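Long-range contacts in taurine:2-oxoglutarate aminotransferase (Bifidobacterium kashiwanohense PV20-2, PDB 6JIX), which probably transfers the amino group of taurine to 2-oxoglutarate, with pyridoxal 5'-phosphate as its cofactor: residues G155-F160 and P387-N392; M179-Y184 and R382-P387; S393-I398 and R412-N417. All coordinates share one frame; numbering follows the deposited sequence.

Interaction 1. Residues G155-F160 and P387-N392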
loop_
_atom_site.group_PDB
_atom_site.type_symbol
_atom_site.label_atom_id
_atom_site.label_comp_id
_atom_site.label_asym_id
_atom_site.label_seq_id
_atom_site.Cartn_x
_atom_site.Cartn_y
_atom_site.Cartn_z
ATOM N N GLY A 155 -1.196 10.836 -15.189
ATOM C CA GLY A 155 -1.566 11.944 -16.054
ATOM C C GLY A 155 -2.795 12.734 -15.643
ATOM O O GLY A 155 -2.811 13.969 -15.779
ATOM N N ASP A 156 -3.836 12.060 -15.146
ATOM C CA ASP A 156 -5.094 12.772 -14.964
ATOM C C ASP A 156 -5.007 13.713 -13.755
ATOM O O ASP A 156 -4.067 13.673 -12.950
ATOM C CB ASP A 156 -6.287 11.798 -14.886
ATOM C CG ASP A 156 -6.329 10.949 -13.595
ATOM O OD1 ASP A 156 -6.838 9.797 -13.672
ATOM O OD2 ASP A 156 -5.890 11.424 -12.514
ATOM N N TRP A 157 -6.014 14.583 -13.652
ATOM C CA TRP A 157 -5.959 15.746 -12.778
ATOM C C TRP A 157 -5.867 15.398 -11.297
ATOM O O TRP A 157 -5.625 16.299 -10.490
ATOM C CB TRP A 157 -7.184 16.631 -13.038
ATOM C CG TRP A 157 -8.527 15.904 -13.018
ATOM C CD1 TRP A 157 -9.259 15.504 -14.101
ATOM C CD2 TRP A 157 -9.294 15.535 -11.859
ATOM N NE1 TRP A 157 -10.419 14.892 -13.688
ATOM C CE2 TRP A 157 -10.468 14.903 -12.320
ATOM C CE3 TRP A 157 -9.102 15.677 -10.482
ATOM C CZ2 TRP A 157 -11.444 14.412 -11.453
ATOM C CZ3 TRP A 157 -10.073 15.176 -9.617
ATOM C CH2 TRP A 157 -11.226 14.553 -10.109
ATOM N N ARG A 158 -6.045 14.133 -10.914
ATOM C CA ARG A 158 -5.844 13.764 -9.516
ATOM C C ARG A 158 -4.404 13.973 -9.063
ATOM O O ARG A 158 -4.137 13.941 -7.852
ATOM C CB ARG A 158 -6.283 12.318 -9.299
ATOM C CG ARG A 158 -7.802 12.127 -9.413
ATOM C CD ARG A 158 -8.186 10.701 -9.143
ATOM N NE ARG A 158 -8.005 9.881 -10.333
ATOM C CZ ARG A 158 -8.368 8.607 -10.416
ATOM N NH1 ARG A 158 -8.917 8.010 -9.369
ATOM N NH2 ARG A 158 -8.183 7.936 -11.545
ATOM N N ARG A 159 -3.476 14.155 -10.009
ATOM C CA ARG A 159 -2.092 14.509 -9.714
ATOM C C ARG A 159 -1.935 15.943 -9.180
ATOM O O ARG A 159 -0.970 16.214 -8.456
ATOM C CB ARG A 159 -1.254 14.322 -10.987
ATOM C CG ARG A 159 -0.102 15.308 -11.146
ATOM C CD ARG A 159 0.868 14.828 -12.197
ATOM N NE ARG A 159 0.223 14.801 -13.498
ATOM C CZ ARG A 159 0.127 15.852 -14.306
ATOM N NH1 ARG A 159 0.649 17.015 -13.942
ATOM N NH2 ARG A 159 -0.490 15.745 -15.479
ATOM N N PHE A 160 -2.866 16.857 -9.497
ATOM C CA PHE A 160 -2.683 18.266 -9.153
ATOM C C PHE A 160 -2.561 18.450 -7.640
ATOM O O PHE A 160 -1.743 19.255 -7.162
ATOM C CB PHE A 160 -3.830 19.112 -9.722
ATOM C CG PHE A 160 -3.974 19.032 -11.221
ATOM C CD1 PHE A 160 -3.014 18.390 -12.007
ATOM C CD2 PHE A 160 -5.073 19.602 -11.851
ATOM C CE1 PHE A 160 -3.159 18.300 -13.408
ATOM C CE2 PHE A 160 -5.231 19.525 -13.242
ATOM C CZ PHE A 160 -4.276 18.864 -14.026
ATOM N N PRO A 387 -16.444 17.342 -21.181
ATOM C CA PRO A 387 -15.058 17.527 -21.645
ATOM C C PRO A 387 -14.092 17.404 -20.479
ATOM O O PRO A 387 -14.486 17.461 -19.311
ATOM C CB PRO A 387 -15.040 18.938 -22.253
ATOM C CG PRO A 387 -16.300 19.614 -21.770
ATOM C CD PRO A 387 -17.139 18.626 -20.982
ATOM N N TYR A 388 -12.805 17.254 -20.808
ATOM C CA TYR A 388 -11.808 16.915 -19.795
ATOM C C TYR A 388 -11.927 17.808 -18.566
ATOM O O TYR A 388 -11.929 19.039 -18.668
ATOM C CB TYR A 388 -10.383 17.001 -20.364
ATOM C CG TYR A 388 -9.362 16.518 -19.340
ATOM C CD1 TYR A 388 -9.263 15.164 -19.014
ATOM C CD2 TYR A 388 -8.549 17.418 -18.648
ATOM C CE1 TYR A 388 -8.362 14.718 -18.064
ATOM C CE2 TYR A 388 -7.647 16.978 -17.691
ATOM C CZ TYR A 388 -7.559 15.622 -17.400
ATOM O OH TYR A 388 -6.666 15.169 -16.447
ATOM N N HIS A 389 -12.034 17.172 -17.399
ATOM C CA HIS A 389 -11.970 17.861 -16.107
ATOM C C HIS A 389 -13.034 18.952 -15.961
ATOM O O HIS A 389 -12.788 20.008 -15.375
ATOM C CB HIS A 389 -10.577 18.447 -15.862
ATOM C CG HIS A 389 -10.299 18.724 -14.418
ATOM N ND1 HIS A 389 -9.230 19.483 -13.991
ATOM C CD2 HIS A 389 -10.958 18.339 -13.296
ATOM C CE1 HIS A 389 -9.241 19.554 -12.671
ATOM N NE2 HIS A 389 -10.282 18.876 -12.225
ATOM N N THR A 390 -14.220 18.708 -16.495
ATOM C CA THR A 390 -15.296 19.682 -16.366
ATOM C C THR A 390 -15.807 19.750 -14.926
ATOM O O THR A 390 -15.929 18.717 -14.251
ATOM C CB THR A 390 -16.448 19.352 -17.316
ATOM O OG1 THR A 390 -17.257 20.522 -17.480
ATOM C CG2 THR A 390 -17.298 18.211 -16.770
ATOM N N PRO A 391 -16.131 20.941 -14.431
ATOM C CA PRO A 391 -16.911 21.038 -13.194
ATOM C C PRO A 391 -18.384 20.756 -13.455
ATOM O O PRO A 391 -18.938 21.084 -14.514
ATOM C CB PRO A 391 -16.691 22.492 -12.755
ATOM C CG PRO A 391 -16.471 23.227 -14.030
ATOM C CD PRO A 391 -15.781 22.267 -14.973
ATOM N N ASN A 392 -19.022 20.126 -12.473
ATOM C CA ASN A 392 -20.435 19.766 -12.605
ATOM C C ASN A 392 -20.658 18.860 -13.817
ATOM O O ASN A 392 -21.470 19.147 -14.702
ATOM C CB ASN A 392 -21.303 21.020 -12.682
ATOM C CG ASN A 392 -20.866 22.072 -11.689
ATOM O OD1 ASN A 392 -20.821 21.822 -10.483
ATOM N ND2 ASN A 392 -20.510 23.246 -12.190
#
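Trp157 and His389 carry the contact through an offset stack: the five-membered ring of Trp157 and the imidazole of His389 have centroids 3.7 Å apart and planes at 7°. His389 CG is anti to the backbone N (chi1 -160°), which swings the imidazole toward Trp157. Trp157 CG sits over the centre of the imidazole, and Trp157 CB adds a CH-pi contact to the same face. Tyr388 meets the indole differently, in an offset edge-to-face pair with planes at 66°, the edge of Trp157 turned toward the tyrosine face; Trp157 CD1 lies 3.7 Å from Tyr388 CZ. Phe160 CE2, 4.1 Å from His389 CE1, completes a cluster of four aromatic residues.

Among polar atoms, Tyr388 OH lies 2.9 Å from Trp157 N, while Trp157 NE1 and His389 N are both hydrogen-bonded to the carboxylate of Glu413. An alanine in place of Trp157 would probably leave the imidazole without the ring it stacks on, and Glu413 OE2 without the indole N-H.

Residues 155-160 lead into helix 159-162, with Asp156 OD2 capping Arg158 N and Asp156 OD1 hydrogen-bonded to Asn225. Residues 387-392 link strand 383-384 to helix 395-404, and Trp157 also packs on Gln309 of the second subunit.

Interaction 2. Residues M179-Y184 and R382-P387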
loop_
_atom_site.group_PDB
_atom_site.type_symbol
_atom_site.label_atom_id
_atom_site.label_comp_id
_atom_site.label_asym_id
_atom_site.label_seq_id
_atom_site.Cartn_x
_atom_site.Cartn_y
_atom_site.Cartn_z
ATOM N N MET A 179 -8.129 8.139 -29.941
ATOM C CA MET A 179 -8.479 8.273 -31.353
ATOM C C MET A 179 -9.778 9.044 -31.562
ATOM O O MET A 179 -9.807 10.024 -32.312
ATOM C CB MET A 179 -8.549 6.899 -32.001
ATOM C CG MET A 179 -7.224 6.532 -32.588
ATOM S SD MET A 179 -7.292 4.974 -33.439
ATOM C CE MET A 179 -6.961 5.537 -35.111
ATOM N N TYR A 180 -10.868 8.626 -30.911
ATOM C CA TYR A 180 -12.134 9.317 -31.133
ATOM C C TYR A 180 -12.050 10.786 -30.726
ATOM O O TYR A 180 -12.393 11.678 -31.511
ATOM C CB TYR A 180 -13.269 8.618 -30.395
ATOM C CG TYR A 180 -14.590 9.311 -30.631
ATOM C CD1 TYR A 180 -15.419 8.947 -31.698
ATOM C CD2 TYR A 180 -15.000 10.361 -29.809
ATOM C CE1 TYR A 180 -16.622 9.604 -31.923
ATOM C CE2 TYR A 180 -16.210 11.021 -30.027
ATOM C CZ TYR A 180 -17.010 10.645 -31.082
ATOM O OH TYR A 180 -18.199 11.321 -31.284
ATOM N N GLU A 181 -11.582 11.069 -29.503
ATOM C CA GLU A 181 -11.584 12.448 -29.016
ATOM C C GLU A 181 -10.635 13.359 -29.802
ATOM O O GLU A 181 -10.743 14.589 -29.707
ATOM C CB GLU A 181 -11.241 12.470 -27.529
ATOM C CG GLU A 181 -12.339 11.902 -26.626
ATOM C CD GLU A 181 -12.118 12.207 -25.157
ATOM O OE1 GLU A 181 -11.324 13.125 -24.861
ATOM O OE2 GLU A 181 -12.743 11.530 -24.307
ATOM N N ASP A 182 -9.679 12.794 -30.531
ATOM C CA ASP A 182 -8.752 13.578 -31.326
ATOM C C ASP A 182 -9.224 13.762 -32.766
ATOM O O ASP A 182 -8.569 14.470 -33.531
ATOM C CB ASP A 182 -7.362 12.924 -31.321
ATOM C CG ASP A 182 -6.719 12.887 -29.927
ATOM O OD1 ASP A 182 -6.952 13.806 -29.100
ATOM O OD2 ASP A 182 -5.961 11.925 -29.668
ATOM N N GLY A 183 -10.346 13.162 -33.153
ATOM C CA GLY A 183 -10.888 13.376 -34.477
ATOM C C GLY A 183 -10.685 12.268 -35.490
ATOM O O GLY A 183 -11.010 12.472 -36.665
ATOM N N TYR A 184 -10.148 11.115 -35.095
ATOM C CA TYR A 184 -9.891 10.019 -36.028
ATOM C C TYR A 184 -10.881 8.875 -35.800
ATOM O O TYR A 184 -11.804 8.969 -34.982
ATOM C CB TYR A 184 -8.447 9.533 -35.906
ATOM C CG TYR A 184 -7.416 10.640 -35.916
ATOM C CD1 TYR A 184 -6.966 11.202 -37.108
ATOM C CD2 TYR A 184 -6.894 11.118 -34.733
ATOM C CE1 TYR A 184 -6.018 12.219 -37.110
ATOM C CE2 TYR A 184 -5.956 12.118 -34.723
ATOM C CZ TYR A 184 -5.519 12.665 -35.909
ATOM O OH TYR A 184 -4.580 13.662 -35.863
ATOM N N ARG A 382 -18.927 16.035 -32.501
ATOM C CA ARG A 382 -18.130 15.277 -31.529
ATOM C C ARG A 382 -18.016 16.007 -30.196
ATOM O O ARG A 382 -17.098 15.737 -29.418
ATOM C CB ARG A 382 -16.731 14.929 -32.054
ATOM C CG ARG A 382 -16.729 13.785 -33.041
ATOM C CD ARG A 382 -15.419 13.009 -33.148
ATOM N NE ARG A 382 -15.462 12.232 -34.387
ATOM C CZ ARG A 382 -14.538 11.366 -34.800
ATOM N NH1 ARG A 382 -13.443 11.137 -34.081
ATOM N NH2 ARG A 382 -14.717 10.720 -35.951
ATOM N N GLU A 383 -18.959 16.897 -29.891
ATOM C CA GLU A 383 -18.940 17.591 -28.610
ATOM C C GLU A 383 -19.177 16.604 -27.470
ATOM O O GLU A 383 -20.214 15.935 -27.423
ATOM C CB GLU A 383 -19.986 18.696 -28.591
ATOM C CG GLU A 383 -20.025 19.409 -27.265
ATOM C CD GLU A 383 -21.215 20.318 -27.151
ATOM O OE1 GLU A 383 -21.425 20.881 -26.051
ATOM O OE2 GLU A 383 -21.934 20.462 -28.172
ATOM N N LEU A 384 -18.207 16.497 -26.563
ATOM C CA LEU A 384 -18.293 15.526 -25.478
ATOM C C LEU A 384 -19.364 15.933 -24.473
ATOM O O LEU A 384 -19.657 17.115 -24.288
ATOM C CB LEU A 384 -16.944 15.380 -24.780
ATOM C CG LEU A 384 -15.791 15.063 -25.726
ATOM C CD1 LEU A 384 -14.516 14.819 -24.963
ATOM C CD2 LEU A 384 -16.154 13.853 -26.547
ATOM N N MET A 385 -19.974 14.929 -23.844
ATOM C CA MET A 385 -20.970 15.196 -22.816
ATOM C C MET A 385 -20.328 15.738 -21.548
ATOM O O MET A 385 -20.989 16.415 -20.745
ATOM C CB MET A 385 -21.758 13.927 -22.513
ATOM C CG MET A 385 -22.762 14.088 -21.397
ATOM S SD MET A 385 -24.244 14.956 -21.943
ATOM C CE MET A 385 -25.081 13.712 -22.941
ATOM N N ALA A 386 -19.064 15.423 -21.335
ATOM C CA ALA A 386 -18.290 16.017 -20.247
ATOM C C ALA A 386 -16.854 16.148 -20.739
ATOM O O ALA A 386 -16.098 15.162 -20.741
ATOM C CB ALA A 386 -18.369 15.184 -18.969
ATOM N N PRO A 387 -16.444 17.342 -21.181
ATOM C CA PRO A 387 -15.058 17.527 -21.645
ATOM C C PRO A 387 -14.092 17.404 -20.479
ATOM O O PRO A 387 -14.486 17.461 -19.311
ATOM C CB PRO A 387 -15.040 18.938 -22.253
ATOM C CG PRO A 387 -16.300 19.614 -21.770
ATOM C CD PRO A 387 -17.139 18.626 -20.982
#
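Arg382 binds the C-terminal end of the short helix 179-182, which closes in a Schellman motif: Gly183 has a positive phi (103°), Tyr184 N bonds back to Met179 O, and Gly183 N bonds back to Tyr180 O. A single guanidinium nitrogen does the gripping. Arg382 NH1 donates to Tyr180 O at 2.8 Å, in the carbonyl plane and on a lone pair. The same Arg382 NH1 donates to Tyr184 O at 2.9 Å, a nearly straight bond (166°) reaching that oxygen from somewhat outside its carbonyl plane. Tyr180 O thus accepts twice, from Gly183 N and from Arg382 NH1, and the positive charge probably interacts favourably with the carbonyls at this helix end.

The guanidinium of Arg382 lies flat over one face of the Tyr180 ring, an off-centre cation-pi stack with planes at 8° and centres 4.4 Å apart. Arg382, extended from CG to NE, puts CD over the ring face toward its rim, and Arg382 CG lies 3.4 Å from Tyr180 OH. Beside this, Leu384 CD1 touches Glu181 CD at 3.6 Å, the two side chains crossing at about a right angle.

The short extended piece at 383-385 is bonded along the end of strand 370-376, Glu383 with Lys377 just beyond it and Met385 with Ile375. Tyr180 packs on Val376 of that strand, whereas Met179 and Tyr184 pack on helix 190-208.

Interaction 3. Residues S393-I398 and R412-N417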
loop_
_atom_site.group_PDB
_atom_site.type_symbol
_atom_site.label_atom_id
_atom_site.label_comp_id
_atom_site.label_asym_id
_atom_site.label_seq_id
_atom_site.Cartn_x
_atom_site.Cartn_y
_atom_site.Cartn_z
ATOM N N SER A 393 -19.883 17.780 -13.873
ATOM C CA SER A 393 -20.118 16.735 -14.858
ATOM C C SER A 393 -21.498 16.112 -14.654
ATOM O O SER A 393 -21.873 15.762 -13.533
ATOM C CB SER A 393 -19.032 15.668 -14.741
ATOM O OG SER A 393 -19.445 14.453 -15.332
ATOM N N VAL A 394 -22.257 15.970 -15.748
ATOM C CA VAL A 394 -23.545 15.280 -15.689
ATOM C C VAL A 394 -23.405 13.770 -15.690
ATOM O O VAL A 394 -24.415 13.067 -15.580
ATOM C CB VAL A 394 -24.462 15.616 -16.881
ATOM C CG1 VAL A 394 -24.820 17.073 -16.875
ATOM C CG2 VAL A 394 -23.787 15.223 -18.194
ATOM N N MET A 395 -22.195 13.243 -15.842
ATOM C CA MET A 395 -22.058 11.797 -15.940
ATOM C C MET A 395 -22.532 11.069 -14.684
ATOM O O MET A 395 -23.114 9.980 -14.826
ATOM C CB MET A 395 -20.606 11.454 -16.301
ATOM C CG MET A 395 -20.157 12.106 -17.605
ATOM S SD MET A 395 -20.895 11.398 -19.107
ATOM C CE MET A 395 -20.760 9.650 -18.775
ATOM N N PRO A 396 -22.356 11.590 -13.465
ATOM C CA PRO A 396 -22.910 10.873 -12.301
ATOM C C PRO A 396 -24.422 10.699 -12.370
ATOM O O PRO A 396 -24.944 9.671 -11.922
ATOM C CB PRO A 396 -22.467 11.740 -11.112
ATOM C CG PRO A 396 -21.226 12.403 -11.584
ATOM C CD PRO A 396 -21.430 12.664 -13.055
ATOM N N GLN A 397 -25.141 11.684 -12.907
ATOM C CA GLN A 397 -26.569 11.535 -13.175
ATOM C C GLN A 397 -26.860 10.257 -13.958
ATOM O O GLN A 397 -27.758 9.485 -13.604
ATOM C CB GLN A 397 -27.043 12.746 -13.973
ATOM C CG GLN A 397 -28.334 13.370 -13.558
ATOM C CD GLN A 397 -28.582 14.654 -14.329
ATOM O OE1 GLN A 397 -27.719 15.540 -14.385
ATOM N NE2 GLN A 397 -29.743 14.737 -14.980
ATOM N N ILE A 398 -26.113 10.038 -15.049
ATOM C CA ILE A 398 -26.271 8.838 -15.871
ATOM C C ILE A 398 -25.910 7.589 -15.080
ATOM O O ILE A 398 -26.594 6.558 -15.158
ATOM C CB ILE A 398 -25.394 8.942 -17.129
ATOM C CG1 ILE A 398 -25.615 10.267 -17.852
ATOM C CG2 ILE A 398 -25.611 7.729 -18.019
ATOM C CD1 ILE A 398 -24.679 10.457 -19.018
ATOM N N ARG A 412 -15.130 7.639 -15.799
ATOM C CA ARG A 412 -14.366 8.864 -15.623
ATOM C C ARG A 412 -14.573 9.731 -16.850
ATOM O O ARG A 412 -14.942 9.247 -17.925
ATOM C CB ARG A 412 -12.876 8.583 -15.391
ATOM C CG ARG A 412 -12.597 8.041 -13.972
ATOM C CD ARG A 412 -11.136 8.172 -13.584
ATOM N NE ARG A 412 -10.734 9.571 -13.495
ATOM C CZ ARG A 412 -10.775 10.280 -12.375
ATOM N NH1 ARG A 412 -11.189 9.721 -11.240
ATOM N NH2 ARG A 412 -10.403 11.547 -12.393
ATOM N N GLU A 413 -14.397 11.034 -16.675
ATOM C CA GLU A 413 -14.468 11.971 -17.799
ATOM C C GLU A 413 -15.816 11.806 -18.496
ATOM O O GLU A 413 -16.858 12.042 -17.857
ATOM C CB GLU A 413 -13.243 11.748 -18.694
ATOM C CG GLU A 413 -11.925 12.238 -18.112
ATOM C CD GLU A 413 -12.098 13.367 -17.104
ATOM O OE1 GLU A 413 -12.812 14.361 -17.400
ATOM O OE2 GLU A 413 -11.506 13.255 -16.009
ATOM N N THR A 414 -15.854 11.443 -19.778
ATOM C CA THR A 414 -17.064 11.415 -20.588
ATOM C C THR A 414 -17.480 9.983 -20.908
ATOM O O THR A 414 -18.195 9.753 -21.890
ATOM C CB THR A 414 -16.862 12.232 -21.883
ATOM O OG1 THR A 414 -18.111 12.719 -22.385
ATOM C CG2 THR A 414 -16.210 11.415 -22.995
ATOM N N ASN A 415 -17.046 9.013 -20.090
ATOM C CA ASN A 415 -17.209 7.598 -20.400
ATOM C C ASN A 415 -18.064 6.873 -19.381
ATOM O O ASN A 415 -18.130 7.241 -18.206
ATOM C CB ASN A 415 -15.869 6.887 -20.491
ATOM C CG ASN A 415 -14.919 7.613 -21.383
ATOM O OD1 ASN A 415 -14.052 8.369 -20.913
ATOM N ND2 ASN A 415 -15.102 7.447 -22.688
ATOM N N ILE A 416 -18.712 5.825 -19.874
ATOM C CA ILE A 416 -19.309 4.784 -19.057
ATOM C C ILE A 416 -18.491 3.525 -19.276
ATOM O O ILE A 416 -18.267 3.111 -20.421
ATOM C CB ILE A 416 -20.790 4.554 -19.401
ATOM C CG1 ILE A 416 -21.537 5.892 -19.438
ATOM C CG2 ILE A 416 -21.408 3.671 -18.356
ATOM C CD1 ILE A 416 -23.001 5.788 -19.756
ATOM N N ASN A 417 -18.017 2.937 -18.187
ATOM C CA ASN A 417 -17.344 1.654 -18.280
ATOM C C ASN A 417 -18.361 0.530 -18.260
ATOM O O ASN A 417 -19.410 0.624 -17.615
ATOM C CB ASN A 417 -16.363 1.455 -17.122
ATOM C CG ASN A 417 -15.283 2.513 -17.089
ATOM O OD1 ASN A 417 -14.786 2.928 -18.137
ATOM N ND2 ASN A 417 -14.907 2.952 -15.884
#
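The backbones at Met395 and Thr414 come closest, with CA atoms 6.8 Å apart, where the start of helix 395-404 faces the type II' turn from Arg412 to Asn415 that leads into strand 415-418, an outermost strand of the three-stranded antiparallel sheet with 361-367 and 370-376; Asn415 N closes this turn on Arg412 O.

Met395 makes most of the contact, and its bent chain explains how. Chi2 (-72°) turns SD aside and chi3 (-44°) turns CE again, and the side chain follows the backbone from Glu413 to Asn415. Met395 CG lies 3.3 Å from Glu413 O. Further along, Met395 SD is 4.1 Å from Thr414 CA, and the methyl Met395 CE ends 3.6 Å from the backbone Asn415 O. That methyl also touches the strand side chain, with Met395 CE 3.9 Å from Ile416 CG1. One helical turn on, Ile398 CG2 meets Ile416 CD1 at 3.7 Å, and these two side chains cross at about a right angle.

The helix start is secured within its own segment, where Ser393 OG accepts from Met395 N at 3.0 Å with an angle of 154°, a capping bond. Thr414 turns its CB away from the helix, and Thr414 OG1 is hydrogen-bonded to Ile375 O and Ala386 N. Ile398 also packs on Val439, Val443 and Leu447 of helix 426-447, and Ile416 on Ile375 of strand 370-376.

No hydrogen bond links the two segments, so the helix is held against the turn and strand by van der Waals packing. A thioether chain packs on backbone carbonyls and on Ile416, and Ile398 adds an aliphatic contact, while the Glu413 carboxylate is bonded to His389 N and Trp157 NE1.

Overall arrangement
The three contacts lie on one side of the chain's centre, their own centres 13 to 15 Å apart. Interactions 1 and 2 share Pro387, so residues 382-392 run continuously from one to the other, and residues 393-398 follow directly. Segment 412-417 ties the set together, Glu413 reaching interaction 1 and Thr414 OG1, 3.1 Å from Ala386 N, reaching interaction 2. Interaction 1 is near the active site: the Asp156 side chain is about 8 Å from bound pyridoxal phosphate, and the Trp157 side chain about 6 Å from that of the glutamate-binding Trp23. In interaction 3 the Ile416 side chain lies about 10 Å from a bound glutamate; interaction 2 is remote from these sites.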